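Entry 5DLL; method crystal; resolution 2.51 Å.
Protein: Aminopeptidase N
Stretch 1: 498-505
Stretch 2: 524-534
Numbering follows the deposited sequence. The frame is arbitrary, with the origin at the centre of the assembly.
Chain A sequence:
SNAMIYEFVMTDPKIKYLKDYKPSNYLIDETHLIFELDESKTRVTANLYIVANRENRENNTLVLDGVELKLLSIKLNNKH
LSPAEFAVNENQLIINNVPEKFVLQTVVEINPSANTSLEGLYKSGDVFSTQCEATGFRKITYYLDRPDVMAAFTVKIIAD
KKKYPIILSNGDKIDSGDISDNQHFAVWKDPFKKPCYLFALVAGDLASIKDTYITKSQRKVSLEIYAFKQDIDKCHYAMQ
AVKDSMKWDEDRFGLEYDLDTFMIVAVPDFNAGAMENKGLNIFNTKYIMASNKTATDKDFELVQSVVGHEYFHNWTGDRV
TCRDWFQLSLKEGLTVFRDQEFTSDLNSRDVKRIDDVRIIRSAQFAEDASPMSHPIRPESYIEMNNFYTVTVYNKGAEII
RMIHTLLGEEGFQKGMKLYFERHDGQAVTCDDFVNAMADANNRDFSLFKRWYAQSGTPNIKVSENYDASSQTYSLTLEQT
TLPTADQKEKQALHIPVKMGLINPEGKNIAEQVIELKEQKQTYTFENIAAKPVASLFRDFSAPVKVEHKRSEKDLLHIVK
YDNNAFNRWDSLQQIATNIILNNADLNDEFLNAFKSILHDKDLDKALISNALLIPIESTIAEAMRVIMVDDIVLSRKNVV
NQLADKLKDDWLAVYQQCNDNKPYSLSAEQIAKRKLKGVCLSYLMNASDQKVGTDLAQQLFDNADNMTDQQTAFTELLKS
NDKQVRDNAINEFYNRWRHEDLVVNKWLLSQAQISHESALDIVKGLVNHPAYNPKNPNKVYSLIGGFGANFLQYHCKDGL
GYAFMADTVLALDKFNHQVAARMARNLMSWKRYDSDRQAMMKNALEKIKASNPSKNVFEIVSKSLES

Stretch 1 (498-505) KMGLINPE
Stretch 2 524-534: TFENIAAKPVA

Residues 498-502 form an extended strand, with phi/psi running from -152/172 at Met499 through -160/170 at Gly500 and -119/144 at Leu501 to -124/113 at Ile502. The second stretch leaves a strand at Phe525 (-122/110), turns through Asn527 in a left-handed conformation (60/42), and re-enters a strand at Val533 (-104/138) and Ala534 (-92/135), after the already extended Ala530 (-132/142) and Pro532 (-92/167). There it runs antiparallel to the first strand. Ile502 and Val533 form the hydrogen-bonded pair, CA to CA 5.5 Å: Ile502 N donates to Val533 O at 3.0 Å, and Val533 N to Ile502 O at 3.1 Å, with N-H...O angles of 155° and 160°. Leu501 and Ala534 form the adjoining non-hydrogen-bonded pair, their CA atoms 4.8 Å apart. Beyond the ladder, the CA atoms of Asn503 and Pro532 lie 4.5 Å apart; Pro532 has no amide hydrogen, and in this register none would be called on to bond to the first strand.

Side chains alternate across the sheet. Ile502 (chi1 m, chi2 t) and Val533 (chi1 p) share one face, their beta-branched chains suiting extended backbone, with Ile502 CB 4.1 Å from Val533 CG1. Leu501 and Ala534 share the other. Leu501 (m, t) is the most covered residue of the contact: its CD2 lies 4.1 Å from Ala534 CB, its CD1 4.3 Å from Ile528 CD1 and 4.4 Å from Phe525 CG, and its CB 4.3 Å from Pro532 CB. The small Ala534 methyl adds apolar surface with little bulk.

Met499 adopts p, p, p, a flexible chain folded so that CE comes 3.6 Å from Phe525 CZ; SD lies 5.3 Å from the ring centroid, obliquely. Phe525 has chi1 m and chi2 -80°. At the loop end, Pro504 CD packs 3.4 Å from Ala530 CB, a compact apolar contact.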

# COMPACT_ATOMS: atom_id res chain seq x y z
N LYS A 498 -0.69 -20.36 -14.23
CA LYS A 498 -1.32 -21.31 -13.32
C LYS A 498 -2.70 -21.64 -13.85
O LYS A 498 -3.52 -20.75 -14.06
CB LYS A 498 -1.41 -20.73 -11.91
CG LYS A 498 -1.81 -21.75 -10.86
CD LYS A 498 -1.91 -21.13 -9.48
CE LYS A 498 -2.57 -22.10 -8.50
NZ LYS A 498 -2.74 -21.50 -7.15
N MET A 499 -2.96 -22.93 -14.07
CA MET A 499 -4.12 -23.33 -14.86
C MET A 499 -4.69 -24.70 -14.50
O MET A 499 -4.12 -25.45 -13.70
CB MET A 499 -3.77 -23.28 -16.35
CG MET A 499 -2.52 -24.07 -16.75
SD MET A 499 -2.82 -25.81 -17.13
CE MET A 499 -3.69 -25.68 -18.68
N GLY A 500 -5.85 -24.99 -15.09
CA GLY A 500 -6.51 -26.28 -14.99
C GLY A 500 -7.49 -26.44 -16.13
O GLY A 500 -7.75 -25.49 -16.86
N LEU A 501 -8.02 -27.65 -16.30
CA LEU A 501 -9.06 -27.90 -17.29
C LEU A 501 -10.31 -28.39 -16.57
O LEU A 501 -10.22 -29.11 -15.58
CB LEU A 501 -8.60 -28.94 -18.31
CG LEU A 501 -7.42 -28.54 -19.20
CD1 LEU A 501 -7.05 -29.69 -20.13
CD2 LEU A 501 -7.71 -27.28 -19.99
N ILE A 502 -11.47 -27.98 -17.08
CA ILE A 502 -12.75 -28.38 -16.52
C ILE A 502 -13.58 -29.03 -17.62
O ILE A 502 -13.97 -28.37 -18.58
CB ILE A 502 -13.51 -27.17 -15.92
CG1 ILE A 502 -12.55 -26.25 -15.14
CG2 ILE A 502 -14.63 -27.63 -15.00
CD1 ILE A 502 -13.21 -25.01 -14.59
N ASN A 503 -13.83 -30.33 -17.49
CA ASN A 503 -14.68 -31.06 -18.44
C ASN A 503 -16.17 -30.81 -18.16
O ASN A 503 -16.50 -30.20 -17.13
CB ASN A 503 -14.32 -32.56 -18.44
CG ASN A 503 -14.57 -33.24 -17.11
OD1 ASN A 503 -14.96 -32.61 -16.13
ND2 ASN A 503 -14.33 -34.55 -17.06
N PRO A 504 -17.08 -31.26 -19.05
CA PRO A 504 -18.51 -30.97 -18.86
C PRO A 504 -19.11 -31.54 -17.56
O PRO A 504 -20.15 -31.06 -17.10
CB PRO A 504 -19.17 -31.63 -20.07
CG PRO A 504 -18.09 -31.72 -21.09
CD PRO A 504 -16.85 -32.00 -20.31
N GLU A 505 -18.45 -32.54 -16.99
CA GLU A 505 -18.82 -33.09 -15.68
C GLU A 505 -18.61 -32.05 -14.60
O GLU A 505 -19.48 -31.86 -13.74
CB GLU A 505 -17.97 -34.32 -15.34
CG GLU A 505 -17.98 -35.44 -16.37
CD GLU A 505 -19.37 -35.89 -16.73
OE1 GLU A 505 -20.23 -35.94 -15.83
OE2 GLU A 505 -19.61 -36.17 -17.92
N THR A 524 0.32 -29.10 -25.65
CA THR A 524 -0.56 -30.22 -25.97
C THR A 524 -0.92 -31.05 -24.73
O THR A 524 -0.05 -31.39 -23.92
CB THR A 524 0.05 -31.12 -27.07
OG1 THR A 524 -0.94 -32.04 -27.54
CG2 THR A 524 1.27 -31.90 -26.57
N PHE A 525 -2.21 -31.37 -24.60
CA PHE A 525 -2.73 -32.20 -23.52
C PHE A 525 -3.43 -33.42 -24.10
O PHE A 525 -4.51 -33.30 -24.68
CB PHE A 525 -3.70 -31.40 -22.65
CG PHE A 525 -3.06 -30.25 -21.92
CD1 PHE A 525 -2.34 -30.47 -20.76
CD2 PHE A 525 -3.18 -28.95 -22.41
CE1 PHE A 525 -1.75 -29.42 -20.09
CE2 PHE A 525 -2.59 -27.89 -21.74
CZ PHE A 525 -1.87 -28.12 -20.58
N GLU A 526 -2.82 -34.59 -23.93
CA GLU A 526 -3.38 -35.84 -24.45
C GLU A 526 -4.36 -36.47 -23.47
O GLU A 526 -4.43 -36.08 -22.30
CB GLU A 526 -2.25 -36.82 -24.78
CG GLU A 526 -1.31 -36.32 -25.87
CD GLU A 526 0.05 -36.97 -25.81
OE1 GLU A 526 0.13 -38.19 -25.54
OE2 GLU A 526 1.06 -36.26 -26.04
N ASN A 527 -5.13 -37.44 -23.96
CA ASN A 527 -6.09 -38.20 -23.16
C ASN A 527 -7.18 -37.34 -22.53
O ASN A 527 -7.55 -37.53 -21.36
CB ASN A 527 -5.37 -39.02 -22.08
CG ASN A 527 -4.23 -39.83 -22.65
OD1 ASN A 527 -3.16 -39.30 -22.96
ND2 ASN A 527 -4.43 -41.14 -22.77
N ILE A 528 -7.71 -36.40 -23.31
CA ILE A 528 -8.80 -35.53 -22.86
C ILE A 528 -10.08 -35.98 -23.56
O ILE A 528 -10.31 -35.68 -24.73
CB ILE A 528 -8.49 -34.05 -23.16
CG1 ILE A 528 -7.17 -33.63 -22.50
CG2 ILE A 528 -9.64 -33.16 -22.70
CD1 ILE A 528 -7.07 -33.94 -21.02
N ALA A 529 -10.92 -36.69 -22.81
CA ALA A 529 -12.12 -37.33 -23.36
C ALA A 529 -13.19 -36.35 -23.82
O ALA A 529 -13.99 -36.68 -24.70
CB ALA A 529 -12.70 -38.31 -22.35
N ALA A 530 -13.21 -35.15 -23.23
CA ALA A 530 -14.26 -34.17 -23.52
C ALA A 530 -13.67 -32.78 -23.79
O ALA A 530 -12.71 -32.38 -23.14
CB ALA A 530 -15.24 -34.11 -22.36
N LYS A 531 -14.27 -32.06 -24.74
CA LYS A 531 -13.88 -30.68 -25.07
C LYS A 531 -14.03 -29.78 -23.83
O LYS A 531 -15.15 -29.41 -23.48
CB LYS A 531 -14.72 -30.13 -26.22
CG LYS A 531 -14.52 -28.64 -26.50
CD LYS A 531 -15.29 -28.19 -27.74
CE LYS A 531 -14.51 -28.44 -29.02
NZ LYS A 531 -13.44 -27.42 -29.24
N PRO A 532 -12.90 -29.42 -23.19
CA PRO A 532 -12.99 -28.73 -21.92
C PRO A 532 -12.99 -27.22 -22.06
O PRO A 532 -12.68 -26.69 -23.14
CB PRO A 532 -11.72 -29.19 -21.22
CG PRO A 532 -10.72 -29.33 -22.33
CD PRO A 532 -11.49 -29.55 -23.61
N VAL A 533 -13.34 -26.54 -20.98
CA VAL A 533 -13.14 -25.10 -20.85
C VAL A 533 -11.94 -24.88 -19.93
O VAL A 533 -11.78 -25.58 -18.92
CB VAL A 533 -14.41 -24.36 -20.34
CG1 VAL A 533 -15.01 -25.04 -19.11
CG2 VAL A 533 -14.11 -22.89 -20.06
N ALA A 534 -11.08 -23.93 -20.29
CA ALA A 534 -9.81 -23.74 -19.60
C ALA A 534 -9.92 -22.72 -18.47
O ALA A 534 -10.53 -21.66 -18.63
CB ALA A 534 -8.73 -23.32 -20.59